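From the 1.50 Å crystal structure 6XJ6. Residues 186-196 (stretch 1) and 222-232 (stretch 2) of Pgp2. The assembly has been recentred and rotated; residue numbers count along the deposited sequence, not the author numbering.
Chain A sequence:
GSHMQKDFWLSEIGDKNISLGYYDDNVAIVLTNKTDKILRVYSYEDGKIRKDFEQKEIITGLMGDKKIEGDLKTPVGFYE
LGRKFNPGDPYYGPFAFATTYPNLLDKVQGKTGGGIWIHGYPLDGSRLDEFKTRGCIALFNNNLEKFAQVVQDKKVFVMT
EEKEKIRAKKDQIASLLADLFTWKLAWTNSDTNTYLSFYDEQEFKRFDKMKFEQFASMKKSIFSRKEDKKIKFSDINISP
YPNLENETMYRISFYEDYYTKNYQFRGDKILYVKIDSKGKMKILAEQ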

# COMPACT_ATOMS: atom_id res chain seq x y z
N ALA A 186 11.96 17.62 -10.34
CA ALA A 186 12.09 17.42 -11.78
C ALA A 186 10.78 17.75 -12.49
O ALA A 186 10.77 18.42 -13.53
CB ALA A 186 12.51 15.98 -12.07
N TRP A 187 9.65 17.28 -11.94
CA TRP A 187 8.36 17.62 -12.53
C TRP A 187 8.10 19.11 -12.46
O TRP A 187 7.62 19.71 -13.43
CB TRP A 187 7.25 16.85 -11.81
CG TRP A 187 5.88 17.22 -12.29
CD1 TRP A 187 5.18 16.65 -13.32
CD2 TRP A 187 5.03 18.25 -11.77
NE1 TRP A 187 3.96 17.26 -13.46
CE2 TRP A 187 3.84 18.25 -12.52
CE3 TRP A 187 5.16 19.19 -10.73
CZ2 TRP A 187 2.79 19.13 -12.28
CZ3 TRP A 187 4.12 20.06 -10.49
CH2 TRP A 187 2.95 20.03 -11.26
N THR A 188 8.39 19.73 -11.31
CA THR A 188 8.19 21.16 -11.15
C THR A 188 8.96 21.95 -12.20
O THR A 188 8.46 22.93 -12.75
CB THR A 188 8.63 21.60 -9.75
OG1 THR A 188 7.83 20.94 -8.76
CG2 THR A 188 8.49 23.11 -9.58
N ASN A 189 10.19 21.53 -12.48
CA ASN A 189 11.06 22.24 -13.41
C ASN A 189 10.94 21.73 -14.84
O ASN A 189 11.70 22.19 -15.70
CB ASN A 189 12.52 22.14 -12.94
CG ASN A 189 12.78 22.93 -11.68
OD1 ASN A 189 12.03 23.84 -11.33
ND2 ASN A 189 13.86 22.59 -10.99
N SER A 190 10.02 20.81 -15.11
CA SER A 190 9.86 20.25 -16.45
C SER A 190 11.17 19.65 -16.95
O SER A 190 11.52 19.75 -18.13
CB SER A 190 9.31 21.30 -17.43
OG SER A 190 8.01 21.72 -17.04
N ASP A 191 11.91 19.03 -16.03
CA ASP A 191 13.18 18.37 -16.33
C ASP A 191 12.87 16.93 -16.71
O ASP A 191 12.82 16.03 -15.88
CB ASP A 191 14.08 18.44 -15.10
CG ASP A 191 15.41 17.72 -15.30
OD1 ASP A 191 15.64 17.17 -16.38
OD2 ASP A 191 16.22 17.72 -14.35
N THR A 192 12.66 16.72 -18.01
CA THR A 192 12.18 15.43 -18.50
C THR A 192 13.13 14.30 -18.13
O THR A 192 12.70 13.25 -17.64
CB THR A 192 11.98 15.49 -20.01
OG1 THR A 192 11.24 16.67 -20.35
CG2 THR A 192 11.24 14.26 -20.51
N ASN A 193 14.43 14.48 -18.38
CA ASN A 193 15.37 13.38 -18.21
C ASN A 193 15.45 12.93 -16.76
O ASN A 193 15.43 11.73 -16.47
CB ASN A 193 16.74 13.77 -18.76
CG ASN A 193 16.75 13.90 -20.27
OD1 ASN A 193 15.85 13.39 -20.94
ND2 ASN A 193 17.76 14.56 -20.81
N THR A 194 15.55 13.88 -15.82
CA THR A 194 15.58 13.50 -14.41
C THR A 194 14.26 12.85 -14.00
O THR A 194 14.26 11.83 -13.30
CB THR A 194 15.87 14.73 -13.54
OG1 THR A 194 17.12 15.31 -13.93
CG2 THR A 194 15.94 14.34 -12.06
N TYR A 195 13.14 13.42 -14.43
CA TYR A 195 11.83 12.86 -14.11
C TYR A 195 11.73 11.41 -14.57
O TYR A 195 11.35 10.53 -13.79
CB TYR A 195 10.76 13.73 -14.77
CG TYR A 195 9.33 13.22 -14.71
CD1 TYR A 195 8.77 12.57 -15.80
CD2 TYR A 195 8.53 13.44 -13.59
CE1 TYR A 195 7.47 12.12 -15.77
CE2 TYR A 195 7.22 12.99 -13.55
CZ TYR A 195 6.70 12.34 -14.65
OH TYR A 195 5.39 11.89 -14.64
N LEU A 196 12.10 11.15 -15.82
CA LEU A 196 11.98 9.80 -16.37
C LEU A 196 12.93 8.80 -15.72
O LEU A 196 12.66 7.60 -15.76
CB LEU A 196 12.22 9.83 -17.88
CG LEU A 196 11.18 10.56 -18.72
CD1 LEU A 196 11.62 10.65 -20.16
CD2 LEU A 196 9.82 9.86 -18.61
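Stretch 2, residues 222-232: IFSRKEDKKIK

Stretch 1 joins two helices. The first runs through Thr188 and closes at Ser190, whose positive phi (56°) and the bonds Asp191 N to Ala186 O (2.8 Å) and Ser190 N to Trp187 O (3.1 Å) define a Schellman motif. Asp191 then caps the next helix, accepting a weak bond from Thr194 N at Asp191 OD1 (3.3 Å) and a short one from Thr194 OG1 at Asp191 OD2 (2.6 Å). Stretch 2 enters in helical conformation at Ile222 and Phe223, makes a type I turn from Phe223 to Lys226, closed by Lys226 N to Phe223 O (2.8 Å), and continues in extended conformation from Glu227 onward. Ser190 CA lies 4.9 Å from Phe223 CA, and Thr188 CA lies 5.5 Å from Lys229 CA. These pairs set the register: as stretch 2 advances, its partners step back along stretch 1, so the two run in opposite senses here. Together they bury 601 Å².

Phe223, its CA-to-CB bond directed toward stretch 1, enters the bend between the helices. Its ring edge meets the face of Tyr195 (Phe223 CE2 to Tyr195 CG 3.7 Å; centroids 4.9 Å apart, planes at 61°), while Phe223 CZ lies 3.8 Å from Trp187 CD1 in an oblique pairing.

Two lysines use carbonyls at the helix junction. Lys226 NZ donates to Ser190 O (2.9 Å), and Lys229 NZ to Trp187 O (2.8 Å). With chi2 to chi4 all t, Lys229 lays its chain over one face of the Trp187 indole: Lys229 CD stands 3.6 Å from the centroid of its six-membered ring and Lys229 NZ 4.0 Å from that of its five-membered ring, each 10° off the normal, giving CH-pi and cation-pi contacts. Ile231 CG2 instead approaches the indole edge, 3.5 Å from Trp187 CZ3, and lies 3.2 Å from Thr188 OG1. A water bridges Ser190 OG (2.8 Å) and Glu227 N (3.1 Å), accepting from the latter.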

# COMPACT_ATOMS: atom_id res chain seq x y z
N ILE A 222 4.61 17.07 -23.11
CA ILE A 222 3.88 17.81 -22.08
C ILE A 222 4.80 18.81 -21.38
O ILE A 222 4.44 19.97 -21.18
CB ILE A 222 3.23 16.84 -21.08
CG1 ILE A 222 2.15 16.02 -21.80
CG2 ILE A 222 2.63 17.59 -19.89
CD1 ILE A 222 1.55 14.93 -20.96
N PHE A 223 5.99 18.36 -20.98
CA PHE A 223 6.92 19.24 -20.28
C PHE A 223 7.42 20.39 -21.15
O PHE A 223 7.91 21.39 -20.61
CB PHE A 223 8.13 18.43 -19.78
CG PHE A 223 7.86 17.59 -18.55
CD1 PHE A 223 6.58 17.36 -18.09
CD2 PHE A 223 8.92 17.03 -17.86
CE1 PHE A 223 6.36 16.59 -16.96
CE2 PHE A 223 8.71 16.26 -16.73
CZ PHE A 223 7.42 16.04 -16.28
N SER A 224 7.32 20.27 -22.48
CA SER A 224 7.81 21.33 -23.35
C SER A 224 7.04 22.63 -23.18
O SER A 224 7.53 23.68 -23.61
CB SER A 224 7.75 20.88 -24.81
OG SER A 224 6.43 20.97 -25.31
N ARG A 225 5.86 22.58 -22.57
CA ARG A 225 5.17 23.82 -22.23
C ARG A 225 6.04 24.68 -21.31
O ARG A 225 5.89 25.91 -21.29
CB ARG A 225 3.85 23.52 -21.53
CG ARG A 225 2.88 22.68 -22.34
CD ARG A 225 1.56 23.41 -22.52
NE ARG A 225 0.67 22.74 -23.47
CZ ARG A 225 -0.43 23.28 -23.98
NH1 ARG A 225 -0.79 24.51 -23.63
NH2 ARG A 225 -1.17 22.59 -24.83
N LYS A 226 6.94 24.05 -20.55
CA LYS A 226 7.80 24.75 -19.60
C LYS A 226 6.98 25.69 -18.72
O LYS A 226 7.29 26.87 -18.55
CB LYS A 226 8.94 25.49 -20.31
CG LYS A 226 9.84 24.59 -21.16
CD LYS A 226 10.45 23.45 -20.34
CE LYS A 226 11.29 22.52 -21.20
NZ LYS A 226 11.27 21.11 -20.69
N GLU A 227 5.90 25.15 -18.17
CA GLU A 227 5.01 25.92 -17.31
C GLU A 227 5.66 26.15 -15.95
O GLU A 227 6.39 25.30 -15.43
CB GLU A 227 3.70 25.17 -17.10
CG GLU A 227 2.89 24.96 -18.36
CD GLU A 227 2.16 26.22 -18.81
OE1 GLU A 227 1.82 26.32 -20.01
OE2 GLU A 227 1.93 27.11 -17.96
N ASP A 228 5.40 27.32 -15.38
CA ASP A 228 5.79 27.59 -14.00
C ASP A 228 4.79 26.91 -13.07
O ASP A 228 3.60 27.22 -13.10
CB ASP A 228 5.83 29.10 -13.75
CG ASP A 228 6.99 29.77 -14.44
OD1 ASP A 228 8.06 29.14 -14.55
OD2 ASP A 228 6.84 30.93 -14.87
N LYS A 229 5.29 25.98 -12.26
CA LYS A 229 4.45 25.14 -11.42
C LYS A 229 4.80 25.36 -9.96
O LYS A 229 5.95 25.62 -9.61
CB LYS A 229 4.66 23.66 -11.76
CG LYS A 229 4.69 23.36 -13.26
CD LYS A 229 5.08 21.92 -13.55
CE LYS A 229 5.27 21.69 -15.05
NZ LYS A 229 5.72 20.31 -15.36
N LYS A 230 3.78 25.25 -9.10
CA LYS A 230 3.95 25.30 -7.65
C LYS A 230 3.17 24.15 -7.06
O LYS A 230 1.94 24.09 -7.20
CB LYS A 230 3.46 26.64 -7.09
N ILE A 231 3.86 23.24 -6.39
CA ILE A 231 3.26 21.99 -5.93
C ILE A 231 3.77 21.68 -4.53
O ILE A 231 4.95 21.87 -4.23
CB ILE A 231 3.58 20.84 -6.91
CG1 ILE A 231 3.01 19.52 -6.41
CG2 ILE A 231 5.08 20.74 -7.15
CD1 ILE A 231 3.02 18.42 -7.46
N LYS A 232 2.87 21.21 -3.67
CA LYS A 232 3.21 20.81 -2.31
C LYS A 232 2.70 19.41 -2.03
O LYS A 232 1.58 19.06 -2.41
CB LYS A 232 2.59 21.78 -1.29
CG LYS A 232 3.42 23.03 -1.05
CD LYS A 232 2.68 24.02 -0.17
CE LYS A 232 1.87 25.02 -1.00
NZ LYS A 232 0.61 25.42 -0.32
O HOH W 1 5.49 22.09 -18.19